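Local coordinates for intestinal fatty acid binding protein (Rattus norvegicus, PDB 1ICM) that binds long-chain fatty acids such as myristate inside a beta barrel, probably to carry them through the cytosol of intestinal cells, at residues 106-110 with 111-115. Numbering follows the deposited sequence.
With MYR (myristic acid), chain B.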
ATOM      1  N   ARG A 106      -4.066  -3.650   5.963  1.00 12.17           N
ATOM      2  CA  ARG A 106      -5.268  -3.380   5.188  1.00  7.69           C
ATOM      3  C   ARG A 106      -6.427  -3.945   6.008  1.00  9.50           C
ATOM      4  O   ARG A 106      -6.422  -5.098   6.406  1.00 12.51           O
ATOM      5  CB  ARG A 106      -5.314  -4.114   3.865  1.00 10.60           C
ATOM      6  CG  ARG A 106      -4.499  -3.406   2.800  1.00 14.48           C
ATOM      7  CD  ARG A 106      -4.550  -4.175   1.492  1.00 18.51           C
ATOM      8  NE  ARG A 106      -3.931  -3.389   0.433  1.00 16.82           N
ATOM      9  CZ  ARG A 106      -3.144  -3.843  -0.528  1.00 16.62           C
ATOM     10  NH1 ARG A 106      -2.779  -5.128  -0.576  1.00 14.65           N
ATOM     11  NH2 ARG A 106      -2.668  -2.984  -1.431  1.00 20.07           N
ATOM     12  N   GLU A 107      -7.415  -3.109   6.257  1.00  9.23           N
ATOM     13  CA  GLU A 107      -8.566  -3.590   6.992  1.00 14.74           C
ATOM     14  C   GLU A 107      -9.826  -2.857   6.512  1.00 17.12           C
ATOM     15  O   GLU A 107      -9.749  -1.720   6.064  1.00 15.80           O
ATOM     16  CB  GLU A 107      -8.291  -3.358   8.476  1.00 13.14           C
ATOM     17  CG  GLU A 107      -8.544  -1.913   8.854  1.00 26.56           C
ATOM     18  CD  GLU A 107      -8.060  -1.636  10.252  1.00 41.56           C
ATOM     19  OE1 GLU A 107      -8.803  -2.233  11.181  1.00 40.83           O
ATOM     20  OE2 GLU A 107      -7.066  -0.923  10.437  1.00 34.93           O
ATOM     21  N   ILE A 108     -10.992  -3.509   6.576  1.00 11.72           N
ATOM     22  CA  ILE A 108     -12.269  -2.923   6.188  1.00 12.67           C
ATOM     23  C   ILE A 108     -12.955  -2.289   7.395  1.00 14.17           C
ATOM     24  O   ILE A 108     -13.035  -2.812   8.512  1.00 17.79           O
ATOM     25  CB  ILE A 108     -13.251  -3.996   5.680  1.00 19.40           C
ATOM     26  CG1 ILE A 108     -12.696  -5.011   4.687  1.00 18.17           C
ATOM     27  CG2 ILE A 108     -14.522  -3.329   5.144  1.00 20.67           C
ATOM     28  CD1 ILE A 108     -12.414  -4.332   3.359  1.00 23.03           C
ATOM     29  N   SER A 109     -13.549  -1.146   7.235  1.00 13.27           N
ATOM     30  CA  SER A 109     -14.238  -0.510   8.319  1.00 16.40           C
ATOM     31  C   SER A 109     -15.515  -0.012   7.673  1.00 18.75           C
ATOM     32  O   SER A 109     -15.527   1.005   6.981  1.00 17.46           O
ATOM     33  CB  SER A 109     -13.433   0.671   8.819  1.00 24.69           C
ATOM     34  OG  SER A 109     -14.347   1.590   9.366  1.00 32.66           O
ATOM     35  N   GLY A 110     -16.604  -0.769   7.851  1.00 26.84           N
ATOM     36  CA  GLY A 110     -17.855  -0.396   7.232  1.00 22.34           C
ATOM     37  C   GLY A 110     -17.697  -0.692   5.748  1.00 22.86           C
ATOM     38  O   GLY A 110     -17.471  -1.836   5.351  1.00 27.89           O
ATOM     39  N   ASN A 111     -17.823   0.337   4.912  1.00 18.05           N
ATOM     40  CA  ASN A 111     -17.646   0.165   3.486  1.00 24.05           C
ATOM     41  C   ASN A 111     -16.355   0.836   3.040  1.00 21.13           C
ATOM     42  O   ASN A 111     -16.230   1.145   1.850  1.00 16.58           O
ATOM     43  CB  ASN A 111     -18.772   0.738   2.604  1.00 35.96           C
ATOM     44  CG  ASN A 111     -19.135   2.193   2.901  1.00 44.27           C
ATOM     45  OD1 ASN A 111     -20.124   2.699   2.335  1.00 49.49           O
ATOM     46  ND2 ASN A 111     -18.395   2.872   3.781  1.00 44.33           N
ATOM     47  N   GLU A 112     -15.443   1.121   3.966  1.00 15.89           N
ATOM     48  CA  GLU A 112     -14.187   1.752   3.550  1.00 12.22           C
ATOM     49  C   GLU A 112     -13.034   0.765   3.694  1.00 13.07           C
ATOM     50  O   GLU A 112     -13.089  -0.107   4.573  1.00 15.64           O
ATOM     51  CB  GLU A 112     -13.866   2.998   4.422  1.00 10.52           C
ATOM     52  CG  GLU A 112     -14.767   4.196   4.047  1.00 14.68           C
ATOM     53  CD  GLU A 112     -14.566   5.456   4.853  1.00 19.84           C
ATOM     54  OE1 GLU A 112     -14.254   5.261   6.106  1.00 19.96           O
ATOM     55  OE2 GLU A 112     -14.700   6.571   4.372  1.00 20.28           O
ATOM     56  N   LEU A 113     -11.967   0.909   2.895  1.00 11.46           N
ATOM     57  CA  LEU A 113     -10.738   0.111   3.014  1.00 10.03           C
ATOM     58  C   LEU A 113      -9.687   1.038   3.677  1.00 17.74           C
ATOM     59  O   LEU A 113      -9.439   2.163   3.196  1.00 10.16           O
ATOM     60  CB  LEU A 113     -10.266  -0.433   1.661  1.00  7.76           C
ATOM     61  CG  LEU A 113      -8.832  -0.871   1.660  1.00 12.02           C
ATOM     62  CD1 LEU A 113      -8.843  -2.200   2.378  1.00 23.87           C
ATOM     63  CD2 LEU A 113      -8.436  -1.192   0.235  1.00 17.68           C
ATOM     64  N   ILE A 114      -9.105   0.651   4.826  1.00 16.47           N
ATOM     65  CA  ILE A 114      -8.139   1.521   5.465  1.00 11.55           C
ATOM     66  C   ILE A 114      -6.778   0.900   5.325  1.00 13.28           C
ATOM     67  O   ILE A 114      -6.656  -0.275   5.667  1.00 13.80           O
ATOM     68  CB  ILE A 114      -8.411   1.701   6.941  1.00 13.57           C
ATOM     69  CG1 ILE A 114      -9.843   2.236   7.107  1.00 15.00           C
ATOM     70  CG2 ILE A 114      -7.289   2.587   7.537  1.00 16.87           C
ATOM     71  CD1 ILE A 114     -10.247   2.395   8.565  1.00 19.01           C
ATOM     72  N   GLN A 115      -5.823   1.660   4.764  1.00  9.56           N
ATOM     73  CA  GLN A 115      -4.474   1.138   4.596  1.00 10.54           C
ATOM     74  C   GLN A 115      -3.581   1.940   5.520  1.00 16.58           C
ATOM     75  O   GLN A 115      -3.464   3.158   5.345  1.00 12.24           O
ATOM     76  CB  GLN A 115      -3.872   1.277   3.178  1.00 13.53           C
ATOM     77  CG  GLN A 115      -4.431   0.294   2.152  1.00 21.20           C
ATOM     78  CD  GLN A 115      -3.618   0.142   0.867  1.00 22.44           C
ATOM     79  OE1 GLN A 115      -3.916  -1.001   0.282  1.00 20.69           O
ATOM     80  NE2 GLN A 115      -2.792   0.971   0.390  1.00 24.77           N
TER
HETATM   81  C1  MYR B 133       0.155  -4.509  -2.568  1.00 27.61           C
HETATM   82  O1  MYR B 133      -0.686  -3.771  -3.212  1.00 24.74           O
HETATM   83  O2  MYR B 133      -0.230  -5.341  -1.787  1.00 28.44           O
HETATM   84  C2  MYR B 133       1.625  -4.256  -2.885  1.00 24.53           C
HETATM   85  C3  MYR B 133       2.460  -3.782  -1.711  1.00 27.21           C
HETATM   86  C4  MYR B 133       2.035  -2.436  -1.133  1.00 29.37           C
HETATM   87  C5  MYR B 133       2.916  -1.920   0.005  1.00 28.92           C
HETATM   88  C6  MYR B 133       2.668  -0.430   0.245  1.00 31.92           C
HETATM   89  C7  MYR B 133       3.882   0.378   0.680  1.00 31.57           C
HETATM   90  C8  MYR B 133       3.927   1.705  -0.074  1.00 30.64           C
HETATM   91  C9  MYR B 133       4.216   2.874   0.840  1.00 32.29           C
HETATM   92  C10 MYR B 133       3.755   4.211   0.281  1.00 36.89           C
HETATM   93  C11 MYR B 133       4.889   4.930  -0.421  1.00 43.89           C
HETATM   94  C12 MYR B 133       4.496   6.100  -1.305  1.00 48.14           C
HETATM   95  C13 MYR B 133       5.727   6.636  -2.017  1.00 56.15           C
HETATM   96  C14 MYR B 133       5.526   7.948  -2.757  1.00 62.28           C
HETATM   97  O   HOH W   1      -5.286  -0.262   8.392  1.00 15.98           O
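Arg106 and Gln115 run side by side into the fatty-acid cavity from the middle of the beta hairpin formed by strands 101-109 and 112-119 of the fatty-acid-binding-protein barrel. This buried end is the tight one. The arginine chain is extended from CG to NE (chi2 179°, chi3 172°), which carries its guanidinium to the myristate head group. Arg106 NH2 reaches myristate O1 at 2.8 Å, in the guanidinium plane, while NH1 bonds O2. At another part of that edge, Arg106 NE and Gln115 OE1 are modelled 2.4 Å apart, doubtfully short for a hydrogen bond, and NH2 adds a weak one. Next along this inner face, Ile108 and Leu113 meet loosely, CD1 to CD1 at 4.3 Å, and both touch Trp6 and Phe2.

The outer face is more open. Ser109 CB packs on Ile114 CD1 at 3.6 Å, and Glu112 OE2 forms salt bridges with Lys129 on strand 122-130 and Arg10 on strand 4-12. A type II' turn from Ser109 to Glu112, with Gly110 at positive phi, closes the exposed end. Beside Ile114, a water lies 2.8 Å from Glu107 OE2 and 3.1 Å from Ile114 O, linking the two strands.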